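MRNA transport regulator MTR2 (Candida albicans, PDB 1Q42) takes part in nuclear export, affecting mRNA transport from the nucleus to the cytoplasm, and interacts with MEX67. Local coordinates at residues A[112-120]-A[170-178]. Residues are numbered along the deposited sequence; the frame is centred on the assembly and turned at random.
Sequences LIPGTGTFV and LVVDENVMQ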
ATOM      1  N   LEU A 112      -3.940  19.351  -7.497  1.00 22.45           N
ATOM      2  CA  LEU A 112      -2.588  19.750  -7.821  1.00 23.64           C
ATOM      3  C   LEU A 112      -2.145  20.893  -6.897  1.00 23.27           C
ATOM      4  O   LEU A 112      -2.954  21.780  -6.570  1.00 24.17           O
ATOM      5  CB  LEU A 112      -2.527  20.232  -9.266  1.00 24.61           C
ATOM      6  CG  LEU A 112      -1.097  20.571  -9.669  1.00 27.50           C
ATOM      7  CD1 LEU A 112      -0.646  19.714 -10.824  1.00 32.00           C
ATOM      8  CD2 LEU A 112      -0.967  22.060  -9.968  1.00 29.82           C
ATOM      9  N   ILE A 113      -0.890  20.843  -6.448  1.00 22.69           N
ATOM     10  CA  ILE A 113      -0.264  21.934  -5.706  1.00 22.79           C
ATOM     11  C   ILE A 113       0.502  22.819  -6.698  1.00 22.81           C
ATOM     12  O   ILE A 113       1.553  22.412  -7.218  1.00 22.25           O
ATOM     13  CB  ILE A 113       0.681  21.384  -4.598  1.00 23.01           C
ATOM     14  CG1 ILE A 113      -0.066  20.421  -3.673  1.00 23.29           C
ATOM     15  CG2 ILE A 113       1.302  22.516  -3.766  1.00 23.24           C
ATOM     16  CD1 ILE A 113      -1.328  20.963  -3.081  1.00 25.00           C
ATOM     17  N   PRO A 114      -0.030  24.010  -6.988  1.00 22.93           N
ATOM     18  CA  PRO A 114       0.575  24.882  -8.007  1.00 24.05           C
ATOM     19  C   PRO A 114       2.085  25.050  -7.850  1.00 24.74           C
ATOM     20  O   PRO A 114       2.575  25.320  -6.752  1.00 24.74           O
ATOM     21  CB  PRO A 114      -0.167  26.212  -7.806  1.00 24.02           C
ATOM     22  CG  PRO A 114      -1.499  25.815  -7.317  1.00 23.79           C
ATOM     23  CD  PRO A 114      -1.234  24.626  -6.403  1.00 22.51           C
ATOM     24  N   GLY A 115       2.825  24.850  -8.939  1.00 25.80           N
ATOM     25  CA  GLY A 115       4.261  25.090  -8.951  1.00 26.80           C
ATOM     26  C   GLY A 115       5.168  23.945  -8.501  1.00 27.19           C
ATOM     27  O   GLY A 115       6.400  24.066  -8.553  1.00 28.23           O
ATOM     28  N   THR A 116       4.589  22.826  -8.074  1.00 26.41           N
ATOM     29  CA  THR A 116       5.376  21.734  -7.495  1.00 26.45           C
ATOM     30  C   THR A 116       5.496  20.478  -8.362  1.00 26.60           C
ATOM     31  O   THR A 116       6.305  19.611  -8.068  1.00 27.54           O
ATOM     32  CB  THR A 116       4.777  21.356  -6.133  1.00 25.57           C
ATOM     33  OG1 THR A 116       3.508  20.727  -6.337  1.00 23.81           O
ATOM     34  CG2 THR A 116       4.459  22.597  -5.319  1.00 27.43           C
ATOM     35  N   GLY A 117       4.693  20.363  -9.409  1.00 26.76           N
ATOM     36  CA  GLY A 117       4.635  19.134 -10.177  1.00 27.24           C
ATOM     37  C   GLY A 117       4.128  17.930  -9.387  1.00 26.64           C
ATOM     38  O   GLY A 117       4.379  16.793  -9.775  1.00 27.29           O
ATOM     39  N   THR A 118       3.406  18.174  -8.291  1.00 26.09           N
ATOM     40  CA  THR A 118       2.808  17.107  -7.492  1.00 24.96           C
ATOM     41  C   THR A 118       1.335  17.382  -7.213  1.00 24.18           C
ATOM     42  O   THR A 118       0.886  18.527  -7.196  1.00 23.00           O
ATOM     43  CB  THR A 118       3.521  16.949  -6.122  1.00 24.94           C
ATOM     44  OG1 THR A 118       3.326  18.124  -5.322  1.00 25.97           O
ATOM     45  CG2 THR A 118       5.037  16.830  -6.266  1.00 26.09           C
ATOM     46  N   PHE A 119       0.576  16.328  -6.958  1.00 23.04           N
ATOM     47  CA  PHE A 119      -0.714  16.526  -6.329  1.00 22.58           C
ATOM     48  C   PHE A 119      -0.792  15.832  -4.975  1.00 20.81           C
ATOM     49  O   PHE A 119      -0.075  14.868  -4.705  1.00 19.35           O
ATOM     50  CB  PHE A 119      -1.877  16.141  -7.246  1.00 24.21           C
ATOM     51  CG  PHE A 119      -1.872  14.726  -7.685  1.00 27.33           C
ATOM     52  CD1 PHE A 119      -2.641  13.793  -7.031  1.00 30.48           C
ATOM     53  CD2 PHE A 119      -1.112  14.322  -8.767  1.00 31.12           C
ATOM     54  CE1 PHE A 119      -2.634  12.459  -7.442  1.00 31.73           C
ATOM     55  CE2 PHE A 119      -1.103  12.997  -9.166  1.00 32.67           C
ATOM     56  CZ  PHE A 119      -1.875  12.073  -8.501  1.00 32.51           C
ATOM     57  N   VAL A 120      -1.624  16.402  -4.111  1.00 20.10           N
ATOM     58  CA  VAL A 120      -1.996  15.795  -2.832  1.00 20.36           C
ATOM     59  C   VAL A 120      -3.317  15.059  -3.010  1.00 19.19           C
ATOM     60  O   VAL A 120      -4.272  15.617  -3.527  1.00 19.01           O
ATOM     61  CB  VAL A 120      -2.237  16.859  -1.771  1.00 21.00           C
ATOM     62  CG1 VAL A 120      -2.853  16.239  -0.499  1.00 23.96           C
ATOM     63  CG2 VAL A 120      -0.972  17.566  -1.450  1.00 22.89           C
ATOM     64  N   LEU A 170      -1.489  10.934   0.300  1.00 17.66           N
ATOM     65  CA  LEU A 170      -0.358  10.749  -0.606  1.00 17.98           C
ATOM     66  C   LEU A 170       0.029  12.100  -1.217  1.00 18.86           C
ATOM     67  O   LEU A 170      -0.838  12.939  -1.469  1.00 19.86           O
ATOM     68  CB  LEU A 170      -0.766   9.819  -1.758  1.00 18.05           C
ATOM     69  CG  LEU A 170      -1.223   8.385  -1.478  1.00 17.70           C
ATOM     70  CD1 LEU A 170      -1.497   7.656  -2.829  1.00 18.58           C
ATOM     71  CD2 LEU A 170      -0.274   7.609  -0.627  1.00 18.39           C
ATOM     72  N   VAL A 171       1.313  12.316  -1.441  1.00 19.34           N
ATOM     73  CA  VAL A 171       1.778  13.370  -2.328  1.00 19.85           C
ATOM     74  C   VAL A 171       2.473  12.638  -3.484  1.00 20.81           C
ATOM     75  O   VAL A 171       3.422  11.888  -3.263  1.00 20.28           O
ATOM     76  CB  VAL A 171       2.726  14.343  -1.628  1.00 20.46           C
ATOM     77  CG1 VAL A 171       3.119  15.464  -2.586  1.00 21.53           C
ATOM     78  CG2 VAL A 171       2.073  14.918  -0.367  1.00 19.83           C
ATOM     79  N   VAL A 172       1.967  12.828  -4.701  1.00 21.96           N
ATOM     80  CA  VAL A 172       2.339  12.009  -5.851  1.00 23.51           C
ATOM     81  C   VAL A 172       2.733  12.890  -7.020  1.00 25.34           C
ATOM     82  O   VAL A 172       2.152  13.942  -7.215  1.00 25.19           O
ATOM     83  CB  VAL A 172       1.149  11.112  -6.311  1.00 23.71           C
ATOM     84  CG1 VAL A 172       1.615  10.076  -7.333  1.00 24.43           C
ATOM     85  CG2 VAL A 172       0.479  10.433  -5.124  1.00 24.13           C
ATOM     86  N   ASP A 173       3.715  12.457  -7.804  1.00 27.23           N
ATOM     87  CA  ASP A 173       4.091  13.180  -9.023  1.00 30.36           C
ATOM     88  C   ASP A 173       2.897  13.247  -9.977  1.00 32.93           C
ATOM     89  O   ASP A 173       2.094  12.318 -10.027  1.00 32.47           O
ATOM     90  CB  ASP A 173       5.264  12.474  -9.726  1.00 30.52           C
ATOM     91  CG  ASP A 173       6.605  12.724  -9.055  1.00 30.06           C
ATOM     92  OD1 ASP A 173       6.671  13.477  -8.062  1.00 29.58           O
ATOM     93  OD2 ASP A 173       7.664  12.197  -9.466  1.00 29.74           O
ATOM     94  N   GLU A 174       2.820  14.333 -10.750  1.00 37.07           N
ATOM     95  CA  GLU A 174       1.700  14.621 -11.665  1.00 40.44           C
ATOM     96  C   GLU A 174       1.254  13.466 -12.566  1.00 42.71           C
ATOM     97  O   GLU A 174       0.053  13.216 -12.727  1.00 43.04           O
ATOM     98  CB  GLU A 174       2.085  15.777 -12.593  1.00 41.85           C
ATOM     99  CG  GLU A 174       1.679  17.153 -12.106  1.00 43.85           C
ATOM    100  CD  GLU A 174       2.126  18.241 -13.062  1.00 46.07           C
ATOM    101  OE1 GLU A 174       2.998  17.957 -13.920  1.00 48.15           O
ATOM    102  OE2 GLU A 174       1.606  19.376 -12.961  1.00 49.15           O
ATOM    103  N   ASN A 175       2.221  12.802 -13.188  1.00 45.44           N
ATOM    104  CA  ASN A 175       1.929  11.771 -14.182  1.00 47.74           C
ATOM    105  C   ASN A 175       1.620  10.450 -13.501  1.00 48.15           C
ATOM    106  O   ASN A 175       2.504   9.620 -13.279  1.00 48.17           O
ATOM    107  CB  ASN A 175       3.082  11.644 -15.176  1.00 48.88           C
ATOM    108  CG  ASN A 175       3.247  12.892 -16.030  1.00 51.48           C
ATOM    109  OD1 ASN A 175       4.363  13.377 -16.240  1.00 54.42           O
ATOM    110  ND2 ASN A 175       2.131  13.425 -16.517  1.00 53.19           N
ATOM    111  N   VAL A 176       0.340  10.274 -13.188  1.00 49.15           N
ATOM    112  CA  VAL A 176      -0.124   9.225 -12.291  1.00 49.71           C
ATOM    113  C   VAL A 176      -0.514   7.935 -13.024  1.00 51.09           C
ATOM    114  O   VAL A 176      -0.787   6.916 -12.384  1.00 51.09           O
ATOM    115  CB  VAL A 176      -1.303   9.754 -11.422  1.00 49.39           C
ATOM    116  CG1 VAL A 176      -2.673   9.474 -12.066  1.00 49.73           C
ATOM    117  CG2 VAL A 176      -1.221   9.182 -10.028  1.00 49.04           C
ATOM    118  N   MET A 177      -0.536   7.984 -14.354  1.00 52.88           N
ATOM    119  CA  MET A 177      -0.822   6.812 -15.181  1.00 54.21           C
ATOM    120  C   MET A 177       0.516   6.261 -15.705  1.00 54.59           C
ATOM    121  O   MET A 177       0.679   6.006 -16.903  1.00 56.02           O
ATOM    122  CB  MET A 177      -1.783   7.200 -16.329  1.00 55.52           C
ATOM    123  CG  MET A 177      -2.882   6.165 -16.638  1.00 57.22           C
ATOM    124  SD  MET A 177      -4.560   6.662 -16.109  1.00 60.02           S
ATOM    125  CE  MET A 177      -4.565   6.123 -14.376  1.00 57.87           C
ATOM    126  N   GLN A 178       1.466   6.076 -14.789  1.00 53.68           N
ATOM    127  CA  GLN A 178       2.844   5.734 -15.150  1.00 53.83           C
ATOM    128  C   GLN A 178       3.313   4.384 -14.613  1.00 52.70           C
ATOM    129  O   GLN A 178       4.129   3.720 -15.253  1.00 53.44           O
ATOM    130  CB  GLN A 178       3.798   6.833 -14.676  1.00 53.83           C
ATOM    131  CG  GLN A 178       3.943   7.976 -15.667  1.00 55.76           C
ATOM    132  CD  GLN A 178       5.180   8.814 -15.411  1.00 57.25           C
ATOM    133  OE1 GLN A 178       6.031   8.950 -16.290  1.00 59.48           O
ATOM    134  NE2 GLN A 178       5.286   9.376 -14.210  1.00 56.57           N
TER
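F119 and V172 face each other as a hydrogen-bonded pair of antiparallel strands, and the two bonds between their backbones, F119 N to V172 O and V172 N to F119 O, both 2.9 Å, fix the register from which the side chains follow. With chi1 at 60°, F119 holds CG between its own backbone N and carbonyl carbon, which swings the ring across the strand boundary over its partner. V172 CB then lies under one ring face, 4.2 Å from the F119 ring centroid, in a CH-pi contact offset toward the rim. The edge is met by V176, from the loop after the strand: its CG2 lies in the ring plane, 3.3 Å from F119 CZ, a tight approach. One aromatic side chain thus packs on both the strand and the turn that follows it.

T118 and V120 flank F119 in non-hydrogen-bonded pairs with D173 and V171. On the sheet face opposite the ring, V120 CG2 touches V171 CG2 at 4.2 Å, while the V171 CG1 methyl lies against T118 OG1 and CB, in van der Waals contact alone. That hydroxyl donates to T116 OG1 at 2.8 Å, and T116 OG1 in turn donates to I113 O, across the type II turn from I113 to T116. Where the strand pairing ends, E174 N still donates to G117 O, from above the carbonyl plane at 3.1 Å. The E174 chain, extended beyond CG, runs past G117 to L112, where E174 CG lies 3.7 Å from L112 CD1 and E174 OE2 comes closer still to that methyl.

This is the hairpin end of strands 101-113 and 118-129 in the curved sheet of an NTF2-like fold, with 164-173 and then 183-192 next in order. D173 forms a salt bridge with K67, whereas F119 and V176 pack against L29 and F32, respectively, of helix 29-40.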